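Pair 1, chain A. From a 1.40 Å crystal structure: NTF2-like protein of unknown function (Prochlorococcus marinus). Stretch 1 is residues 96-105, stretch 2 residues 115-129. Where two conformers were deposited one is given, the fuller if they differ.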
# COMPACT_ATOMS: atom_id res chain seq x y z
N ASP A 96 -19.41 -9.25 -1.18
CA ASP A 96 -19.08 -7.87 -1.41
C ASP A 96 -17.63 -7.69 -0.92
O ASP A 96 -17.19 -8.39 0.01
CB ASP A 96 -20.00 -6.93 -0.63
CG ASP A 96 -21.44 -6.92 -1.15
OD1 ASP A 96 -21.65 -7.03 -2.36
OD2 ASP A 96 -22.37 -6.79 -0.33
N ASP A 97 -16.91 -6.77 -1.55
CA ASP A 97 -15.52 -6.54 -1.21
C ASP A 97 -15.29 -5.04 -1.31
O ASP A 97 -15.61 -4.41 -2.34
CB ASP A 97 -14.65 -7.29 -2.22
CG ASP A 97 -13.19 -7.26 -1.90
OD1 ASP A 97 -12.78 -7.60 -0.77
OD2 ASP A 97 -12.43 -6.93 -2.83
N LEU A 98 -14.69 -4.46 -0.28
CA LEU A 98 -14.51 -3.02 -0.20
C LEU A 98 -13.16 -2.67 0.42
O LEU A 98 -13.13 -2.18 1.57
CB LEU A 98 -15.66 -2.42 0.62
CG LEU A 98 -15.84 -0.93 0.46
CD1 LEU A 98 -16.39 -0.58 -0.94
CD2 LEU A 98 -16.81 -0.45 1.56
N PRO A 99 -12.05 -2.98 -0.26
CA PRO A 99 -10.72 -2.63 0.28
C PRO A 99 -10.34 -1.17 -0.01
O PRO A 99 -10.82 -0.52 -0.96
CB PRO A 99 -9.78 -3.53 -0.49
CG PRO A 99 -10.47 -3.70 -1.83
CD PRO A 99 -11.91 -3.78 -1.48
N THR A 100 -9.37 -0.70 0.76
CA THR A 100 -8.52 0.43 0.41
C THR A 100 -7.32 -0.06 -0.39
O THR A 100 -6.67 -1.06 -0.01
CB THR A 100 -7.98 1.12 1.67
OG1 THR A 100 -9.10 1.62 2.42
CG2 THR A 100 -7.03 2.30 1.33
N VAL A 101 -7.07 0.61 -1.51
CA VAL A 101 -5.98 0.27 -2.41
C VAL A 101 -5.04 1.43 -2.64
O VAL A 101 -5.50 2.54 -2.94
CB VAL A 101 -6.56 -0.17 -3.79
CG1 VAL A 101 -5.45 -0.61 -4.70
CG2 VAL A 101 -7.63 -1.26 -3.59
N THR A 102 -3.75 1.20 -2.45
CA THR A 102 -2.69 2.16 -2.78
C THR A 102 -2.08 1.69 -4.09
O THR A 102 -1.59 0.55 -4.19
CB THR A 102 -1.63 2.22 -1.71
OG1 THR A 102 -2.19 2.70 -0.49
CG2 THR A 102 -0.46 3.12 -2.14
N SER A 103 -2.14 2.53 -5.12
CA SER A 103 -1.55 2.21 -6.43
C SER A 103 -0.53 3.26 -6.79
O SER A 103 -0.69 4.45 -6.45
CB SER A 103 -2.64 2.08 -7.49
OG SER A 103 -3.31 3.33 -7.78
N ILE A 104 0.51 2.85 -7.49
CA ILE A 104 1.55 3.72 -7.98
C ILE A 104 1.67 3.49 -9.49
O ILE A 104 1.55 2.35 -9.95
CB ILE A 104 2.90 3.44 -7.32
CG1 ILE A 104 2.77 3.49 -5.80
CG2 ILE A 104 3.98 4.32 -7.88
CD1 ILE A 104 2.39 4.82 -5.30
N PHE A 105 1.84 4.57 -10.24
CA PHE A 105 1.94 4.58 -11.69
C PHE A 105 3.26 5.21 -12.11
O PHE A 105 3.77 6.11 -11.43
CB PHE A 105 0.78 5.40 -12.26
CG PHE A 105 -0.54 4.70 -12.16
CD1 PHE A 105 -1.27 4.66 -11.00
CD2 PHE A 105 -1.02 4.06 -13.28
CE1 PHE A 105 -2.50 3.89 -11.00
CE2 PHE A 105 -2.17 3.38 -13.28
CZ PHE A 105 -2.88 3.29 -12.16
N ALA A 115 2.57 0.45 -11.66
CA ALA A 115 3.84 0.04 -11.15
C ALA A 115 3.75 -0.74 -9.85
O ALA A 115 4.69 -1.47 -9.51
CB ALA A 115 4.76 1.25 -10.95
N TRP A 116 2.67 -0.56 -9.10
CA TRP A 116 2.57 -1.18 -7.77
C TRP A 116 1.14 -1.08 -7.31
O TRP A 116 0.45 -0.11 -7.57
CB TRP A 116 3.47 -0.47 -6.75
CG TRP A 116 3.66 -1.24 -5.53
CD1 TRP A 116 3.06 -1.02 -4.32
CD2 TRP A 116 4.54 -2.35 -5.35
NE1 TRP A 116 3.49 -1.97 -3.41
CE2 TRP A 116 4.39 -2.79 -4.01
CE3 TRP A 116 5.43 -3.01 -6.19
CZ2 TRP A 116 5.09 -3.86 -3.51
CZ3 TRP A 116 6.15 -4.08 -5.68
CH2 TRP A 116 5.97 -4.48 -4.34
N MSE A 117 0.67 -2.09 -6.59
CA MSE A 117 -0.65 -2.02 -5.97
C MSE A 117 -0.69 -2.89 -4.70
O MSE A 117 -0.31 -4.05 -4.77
CB MSE A 117 -1.73 -2.49 -6.93
CG MSE A 117 -3.15 -2.41 -6.38
SE MSE A 117 -4.54 -2.91 -7.65
CE MSE A 117 -4.32 -1.35 -8.81
N GLN A 118 -1.14 -2.31 -3.59
CA GLN A 118 -1.39 -3.03 -2.36
C GLN A 118 -2.82 -2.80 -1.94
O GLN A 118 -3.30 -1.67 -1.91
CB GLN A 118 -0.42 -2.58 -1.25
CG GLN A 118 -0.67 -3.28 0.10
CD GLN A 118 0.48 -3.24 1.08
OE1 GLN A 118 1.56 -2.74 0.77
NE2 GLN A 118 0.28 -3.81 2.25
N ARG A 119 -3.50 -3.88 -1.58
CA ARG A 119 -4.87 -3.82 -1.10
C ARG A 119 -5.02 -4.31 0.32
O ARG A 119 -4.30 -5.20 0.77
CB ARG A 119 -5.84 -4.59 -2.00
CG ARG A 119 -5.62 -6.08 -2.08
CD ARG A 119 -6.88 -6.83 -2.51
NE ARG A 119 -7.87 -6.82 -1.45
CZ ARG A 119 -9.15 -7.10 -1.60
NH1 ARG A 119 -9.64 -7.44 -2.78
NH2 ARG A 119 -9.96 -7.03 -0.56
N SER A 120 -6.04 -3.78 0.99
CA SER A 120 -6.39 -4.17 2.34
C SER A 120 -7.40 -5.33 2.31
O SER A 120 -7.86 -5.72 1.25
CB SER A 120 -6.99 -3.00 3.12
OG SER A 120 -8.30 -2.66 2.64
N SER A 121 -7.80 -5.78 3.49
CA SER A 121 -8.98 -6.62 3.59
C SER A 121 -10.21 -5.84 3.05
O SER A 121 -10.21 -4.59 2.87
CB SER A 121 -9.14 -7.11 5.03
OG SER A 121 -8.10 -8.04 5.38
N GLY A 122 -11.26 -6.58 2.74
CA GLY A 122 -12.39 -5.99 2.04
C GLY A 122 -13.56 -5.52 2.85
O GLY A 122 -14.65 -5.40 2.29
N GLN A 123 -13.36 -5.20 4.12
CA GLN A 123 -14.45 -4.71 4.99
C GLN A 123 -14.13 -3.33 5.59
O GLN A 123 -14.34 -3.09 6.77
CB GLN A 123 -14.75 -5.74 6.09
CG GLN A 123 -15.15 -7.13 5.53
CD GLN A 123 -13.96 -7.97 5.00
OE1 GLN A 123 -12.89 -8.03 5.62
NE2 GLN A 123 -14.14 -8.61 3.85
N SER A 124 -13.54 -2.47 4.78
CA SER A 124 -13.20 -1.12 5.25
C SER A 124 -14.45 -0.30 5.58
O SER A 124 -15.56 -0.56 5.08
CB SER A 124 -12.34 -0.38 4.22
OG SER A 124 -13.07 0.06 3.08
N ASP A 125 -14.24 0.71 6.41
CA ASP A 125 -15.30 1.59 6.90
C ASP A 125 -15.18 2.93 6.17
O ASP A 125 -14.33 3.74 6.49
CB ASP A 125 -15.15 1.81 8.38
CG ASP A 125 -16.25 2.70 8.95
OD1 ASP A 125 -17.09 3.24 8.19
OD2 ASP A 125 -16.24 2.86 10.18
N MSE A 126 -16.05 3.12 5.18
CA MSE A 126 -16.06 4.33 4.36
C MSE A 126 -16.19 5.59 5.16
O MSE A 126 -15.67 6.64 4.77
CB MSE A 126 -17.24 4.27 3.39
CG MSE A 126 -17.10 3.20 2.38
SE MSE A 126 -15.29 3.26 1.64
CE MSE A 126 -15.39 4.96 0.87
N THR A 127 -16.89 5.50 6.28
CA THR A 127 -17.16 6.69 7.09
C THR A 127 -15.90 7.35 7.65
O THR A 127 -15.95 8.49 8.10
CB THR A 127 -18.13 6.46 8.26
OG1 THR A 127 -17.52 5.69 9.31
CG2 THR A 127 -19.40 5.79 7.79
N LEU A 128 -14.76 6.66 7.61
CA LEU A 128 -13.55 7.19 8.15
C LEU A 128 -12.80 8.13 7.23
O LEU A 128 -11.84 8.76 7.65
CB LEU A 128 -12.61 6.05 8.56
CG LEU A 128 -13.15 5.10 9.62
CD1 LEU A 128 -12.15 3.96 9.79
CD2 LEU A 128 -13.35 5.83 10.95
N TRP A 129 -13.23 8.22 5.98
CA TRP A 129 -12.56 9.04 4.99
C TRP A 129 -13.18 10.43 4.98
O TRP A 129 -14.35 10.54 5.32
CB TRP A 129 -12.71 8.40 3.64
CG TRP A 129 -11.93 7.13 3.46
CD1 TRP A 129 -12.41 5.87 3.43
CD2 TRP A 129 -10.52 7.02 3.25
NE1 TRP A 129 -11.41 4.98 3.23
CE2 TRP A 129 -10.23 5.65 3.13
CE3 TRP A 129 -9.47 7.93 3.17
CZ2 TRP A 129 -8.97 5.18 2.90
CZ3 TRP A 129 -8.24 7.48 2.95
CH2 TRP A 129 -7.98 6.10 2.82
O HOH W 1 -11.73 2.12 1.88

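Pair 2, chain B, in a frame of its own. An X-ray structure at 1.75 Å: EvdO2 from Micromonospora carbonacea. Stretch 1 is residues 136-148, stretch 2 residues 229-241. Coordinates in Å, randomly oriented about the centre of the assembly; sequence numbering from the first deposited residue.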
# COMPACT_ATOMS: atom_id res chain seq x y z
N ASP B 136 9.57 13.10 -5.44
CA ASP B 136 10.47 14.12 -5.98
C ASP B 136 11.91 13.61 -6.04
O ASP B 136 12.48 13.27 -5.01
CB ASP B 136 10.37 15.37 -5.10
CG ASP B 136 11.04 16.58 -5.69
OD1 ASP B 136 12.00 16.45 -6.48
OD2 ASP B 136 10.60 17.69 -5.32
N PRO B 137 12.51 13.56 -7.24
CA PRO B 137 13.86 12.98 -7.35
C PRO B 137 14.93 13.85 -6.70
O PRO B 137 16.09 13.43 -6.55
CB PRO B 137 14.08 12.88 -8.86
CG PRO B 137 13.15 13.91 -9.45
CD PRO B 137 11.95 13.92 -8.56
N ARG B 138 14.55 15.07 -6.34
CA ARG B 138 15.49 15.99 -5.70
C ARG B 138 15.72 15.68 -4.22
O ARG B 138 16.67 16.20 -3.62
CB ARG B 138 14.99 17.43 -5.84
CG ARG B 138 14.97 17.92 -7.27
CD ARG B 138 14.34 19.29 -7.37
NE ARG B 138 12.91 19.29 -7.02
CZ ARG B 138 12.15 20.38 -7.05
NH1 ARG B 138 12.68 21.54 -7.39
NH2 ARG B 138 10.85 20.31 -6.74
N TRP B 139 14.88 14.83 -3.65
CA TRP B 139 14.89 14.60 -2.21
C TRP B 139 14.67 13.12 -1.92
O TRP B 139 13.61 12.57 -2.24
CB TRP B 139 13.82 15.44 -1.52
CG TRP B 139 14.07 16.88 -1.73
CD1 TRP B 139 13.51 17.70 -2.68
CD2 TRP B 139 15.03 17.68 -1.03
NE1 TRP B 139 14.04 18.97 -2.58
CE2 TRP B 139 14.98 18.98 -1.58
CE3 TRP B 139 15.91 17.43 0.03
CZ2 TRP B 139 15.77 20.02 -1.12
CZ3 TRP B 139 16.71 18.47 0.49
CH2 TRP B 139 16.63 19.75 -0.08
N ARG B 140 15.67 12.48 -1.33
CA ARG B 140 15.60 11.04 -1.13
C ARG B 140 15.12 10.74 0.27
O ARG B 140 15.55 11.36 1.23
CB ARG B 140 16.96 10.40 -1.40
CG ARG B 140 16.96 8.87 -1.35
CD ARG B 140 18.34 8.30 -1.66
NE ARG B 140 18.39 6.84 -1.49
CZ ARG B 140 18.73 6.23 -0.36
NH1 ARG B 140 19.05 6.94 0.71
NH2 ARG B 140 18.75 4.90 -0.30
N ARG B 141 14.18 9.80 0.40
CA ARG B 141 13.77 9.33 1.71
C ARG B 141 13.94 7.82 1.74
O ARG B 141 13.67 7.17 0.74
CB ARG B 141 12.30 9.66 2.00
CG ARG B 141 11.97 11.15 2.14
CD ARG B 141 10.46 11.26 2.29
NE ARG B 141 9.97 12.64 2.26
CZ ARG B 141 9.73 13.37 3.35
NH1 ARG B 141 9.96 12.86 4.55
NH2 ARG B 141 9.28 14.61 3.23
N ARG B 142 14.43 7.29 2.85
CA ARG B 142 14.32 5.85 3.09
C ARG B 142 12.92 5.59 3.63
O ARG B 142 12.37 6.40 4.37
CB ARG B 142 15.39 5.37 4.06
CG ARG B 142 16.79 5.62 3.56
CD ARG B 142 17.77 4.59 4.06
NE ARG B 142 18.04 4.72 5.49
CZ ARG B 142 17.76 3.79 6.40
NH1 ARG B 142 17.20 2.64 6.03
NH2 ARG B 142 18.05 4.00 7.67
N GLY B 143 12.33 4.47 3.27
CA GLY B 143 11.00 4.24 3.78
C GLY B 143 10.37 2.96 3.33
O GLY B 143 10.92 2.23 2.50
N LEU B 144 9.19 2.70 3.87
CA LEU B 144 8.47 1.50 3.50
C LEU B 144 6.99 1.69 3.75
O LEU B 144 6.55 2.69 4.35
CB LEU B 144 9.02 0.29 4.27
CG LEU B 144 9.14 0.35 5.81
CD1 LEU B 144 7.77 0.31 6.50
CD2 LEU B 144 9.98 -0.81 6.32
N SER B 145 6.23 0.72 3.28
CA SER B 145 4.78 0.66 3.47
C SER B 145 4.41 -0.65 4.14
O SER B 145 4.96 -1.69 3.80
CB SER B 145 4.04 0.76 2.14
OG SER B 145 4.26 2.03 1.55
N ILE B 146 3.45 -0.59 5.06
CA ILE B 146 2.89 -1.77 5.72
C ILE B 146 1.41 -1.83 5.37
O ILE B 146 0.61 -0.99 5.81
CB ILE B 146 3.10 -1.72 7.26
CG1 ILE B 146 4.59 -1.66 7.58
CG2 ILE B 146 2.53 -2.96 7.91
CD1 ILE B 146 4.91 -1.42 9.07
N TRP B 147 1.08 -2.80 4.53
CA TRP B 147 -0.23 -3.02 3.93
C TRP B 147 -0.94 -4.09 4.74
O TRP B 147 -0.65 -5.26 4.57
CB TRP B 147 -0.02 -3.47 2.47
CG TRP B 147 -1.18 -3.55 1.49
CD1 TRP B 147 -1.61 -2.56 0.64
CD2 TRP B 147 -1.97 -4.71 1.18
NE1 TRP B 147 -2.65 -3.03 -0.14
CE2 TRP B 147 -2.88 -4.34 0.17
CE3 TRP B 147 -2.00 -6.02 1.67
CZ2 TRP B 147 -3.82 -5.24 -0.36
CZ3 TRP B 147 -2.94 -6.91 1.14
CH2 TRP B 147 -3.83 -6.52 0.14
N THR B 148 -1.84 -3.68 5.64
CA THR B 148 -2.55 -4.64 6.50
C THR B 148 -3.90 -4.93 5.88
O THR B 148 -4.67 -4.00 5.62
CB THR B 148 -2.77 -4.11 7.93
OG1 THR B 148 -1.51 -3.83 8.55
CG2 THR B 148 -3.57 -5.11 8.78
N TYR B 229 -5.47 -1.44 4.96
CA TYR B 229 -5.09 -0.24 5.67
C TYR B 229 -3.58 -0.14 5.57
O TYR B 229 -2.87 -1.05 6.00
CB TYR B 229 -5.55 -0.27 7.12
CG TYR B 229 -5.09 0.90 7.96
CD1 TYR B 229 -5.49 2.20 7.65
CD2 TYR B 229 -4.29 0.71 9.08
CE1 TYR B 229 -5.08 3.27 8.42
CE2 TYR B 229 -3.88 1.79 9.86
CZ TYR B 229 -4.28 3.06 9.52
OH TYR B 229 -3.89 4.13 10.28
N VAL B 230 -3.10 0.94 4.98
CA VAL B 230 -1.69 1.05 4.67
C VAL B 230 -1.06 2.11 5.56
O VAL B 230 -1.58 3.22 5.67
CB VAL B 230 -1.45 1.42 3.18
CG1 VAL B 230 0.03 1.45 2.89
CG2 VAL B 230 -2.14 0.42 2.26
N LEU B 231 0.04 1.77 6.21
CA LEU B 231 0.81 2.75 6.95
C LEU B 231 2.15 2.93 6.26
O LEU B 231 2.82 1.97 5.93
CB LEU B 231 1.00 2.30 8.40
CG LEU B 231 -0.23 2.44 9.27
CD1 LEU B 231 -0.04 1.65 10.57
CD2 LEU B 231 -0.48 3.93 9.57
N VAL B 232 2.50 4.19 6.01
CA VAL B 232 3.76 4.53 5.40
C VAL B 232 4.68 5.16 6.44
O VAL B 232 4.26 6.02 7.18
CB VAL B 232 3.55 5.50 4.24
CG1 VAL B 232 4.88 5.99 3.71
CG2 VAL B 232 2.71 4.82 3.17
N PHE B 233 5.91 4.67 6.52
CA PHE B 233 6.91 5.18 7.45
C PHE B 233 8.13 5.58 6.64
O PHE B 233 8.59 4.81 5.79
CB PHE B 233 7.29 4.13 8.51
CG PHE B 233 6.17 3.80 9.46
CD1 PHE B 233 5.34 2.70 9.24
CD2 PHE B 233 5.93 4.59 10.57
CE1 PHE B 233 4.31 2.41 10.11
CE2 PHE B 233 4.89 4.30 11.45
CZ PHE B 233 4.08 3.20 11.21
N MET B 234 8.68 6.75 6.92
CA MET B 234 9.78 7.23 6.10
C MET B 234 10.69 8.17 6.85
O MET B 234 10.30 8.78 7.84
CB MET B 234 9.22 7.94 4.87
CG MET B 234 8.47 9.19 5.22
SD MET B 234 7.46 9.71 3.83
CE MET B 234 6.63 11.12 4.54
N SER B 235 11.91 8.31 6.35
CA SER B 235 12.87 9.24 6.93
C SER B 235 12.58 10.65 6.46
O SER B 235 11.86 10.84 5.48
CB SER B 235 14.29 8.86 6.53
OG SER B 235 14.48 9.17 5.16
N ALA B 236 13.16 11.62 7.14
CA ALA B 236 13.24 12.98 6.61
C ALA B 236 13.95 12.96 5.26
O ALA B 236 14.76 12.06 4.98
CB ALA B 236 13.98 13.89 7.59
N PRO B 237 13.66 13.95 4.40
CA PRO B 237 14.27 13.96 3.08
C PRO B 237 15.73 14.41 3.11
O PRO B 237 16.10 15.25 3.93
CB PRO B 237 13.42 14.98 2.31
CG PRO B 237 12.96 15.93 3.35
CD PRO B 237 12.75 15.09 4.61
N ALA B 238 16.55 13.83 2.24
CA ALA B 238 17.94 14.21 2.09
C ALA B 238 18.19 14.73 0.67
O ALA B 238 17.67 14.17 -0.30
CB ALA B 238 18.85 13.03 2.39
N GLU B 239 18.99 15.78 0.56
CA GLU B 239 19.26 16.39 -0.74
C GLU B 239 20.02 15.46 -1.68
O GLU B 239 21.08 14.95 -1.33
CB GLU B 239 20.03 17.69 -0.57
CG GLU B 239 20.28 18.40 -1.88
CD GLU B 239 21.10 19.64 -1.70
OE1 GLU B 239 21.64 19.85 -0.59
OE2 GLU B 239 21.20 20.41 -2.68
N VAL B 240 19.47 15.24 -2.87
CA VAL B 240 20.13 14.46 -3.91
C VAL B 240 20.99 15.36 -4.80
O VAL B 240 20.48 16.30 -5.42
CB VAL B 240 19.11 13.69 -4.79
CG1 VAL B 240 19.82 12.92 -5.90
CG2 VAL B 240 18.24 12.76 -3.94
N ALA B 241 22.29 15.07 -4.88
CA ALA B 241 23.21 15.92 -5.63
C ALA B 241 22.99 15.86 -7.14
O ALA B 241 23.12 16.88 -7.82
CB ALA B 241 24.66 15.55 -5.30
O HOH W 2 18.35 17.93 -5.12
O HOH W 3 -0.94 -1.15 8.08

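Both pairs are antiparallel strand ladders that are interrupted and then resume in some form. The central residues superpose with an RMSD of 1.0 Å. The strand axes approach to 4.6 Å in each case. Their directions differ by 179° in pair 1 and by 164° in pair 2.

The regular ladder matches closely. Thr A102 and Gln A118 form a hydrogen-bonded pair, and so do their counterparts Leu B144 and Phe B233. In pair 1, Thr A102 N donates to Gln A118 O at 3.0 Å, and Gln A118 N returns the bond to Thr A102 O at 3.0 Å. In pair 2, Leu B144 N to Phe B233 O is 2.9 Å, and Phe B233 N to Leu B144 O is 3.0 Å. Ile A104 and Trp A116 match Ile B146 and Leu B231, again a hydrogen-bonded pair.

The closest match of side chains is a serine at the break. The side-chain centres of Ser A120 and Ser B235 lie 0.3 Å apart, and both have chi1 in p. Each hydroxyl accepts a backbone NH from the facing stretch. Thr A100 N lies 2.9 Å from Ser A120 OG, and Arg B142 N lies 3.0 Å from Ser B235 OG. Each hydroxyl also donates to the next carbonyl in its own stretch: Ser A120 OG to Ser A121 O at 2.7 Å, and Ser B235 OG to Ala B236 O at 2.9 Å. The serine thus satisfies an NH where the regular pairing is interrupted.

Around this point the side chains differ. In pair 1 the arginine is on stretch 2. Arg A119 forms a salt bridge with Asp A97, with NH1 to OD2 at 2.8 Å and NH2 to OD1 at 2.9 Å. Pro A99 CB covers one face of the guanidinium. In pair 2 the arginine that reaches across near the serine is Arg B141, on stretch 1, at the position of Pro A99. Arg B141 NH1 donates to Ser B235 O at 2.9 Å. Pro B237 CD and Met B234 CE cover opposite faces of its guanidinium. Met B234 occupies the position of Arg A119.

Glycine also changes place. Gly A122 matches Pro B237. A CB on Gly A122 would come within 1.9 Å of Asp A97 OD1, so the missing side chain leaves room for the carboxylate. Gly B143 matches Val A101. There an ideal CB would clash with Phe B233 O at 2.9 Å. Val A101 instead packs its CG1 against Met A117 CG, a selenomethionine, at 3.4 Å.

Beyond the break, pair 2 resumes its ladder with the register shifted by one. Arg B140 N to Ala B238 O and Ala B238 N to Arg B140 O are both 2.8 Å. The matching residues in pair 1, Leu A98 and Gln A123, make a single bridge. Leu A98 N bonds to Gly A122 O at 2.7 Å, and Ser A124 OG donates to Leu A98 O at 2.7 Å. A water then links Ser A124 OG, Thr A100 OG1 and Trp A129 NE1.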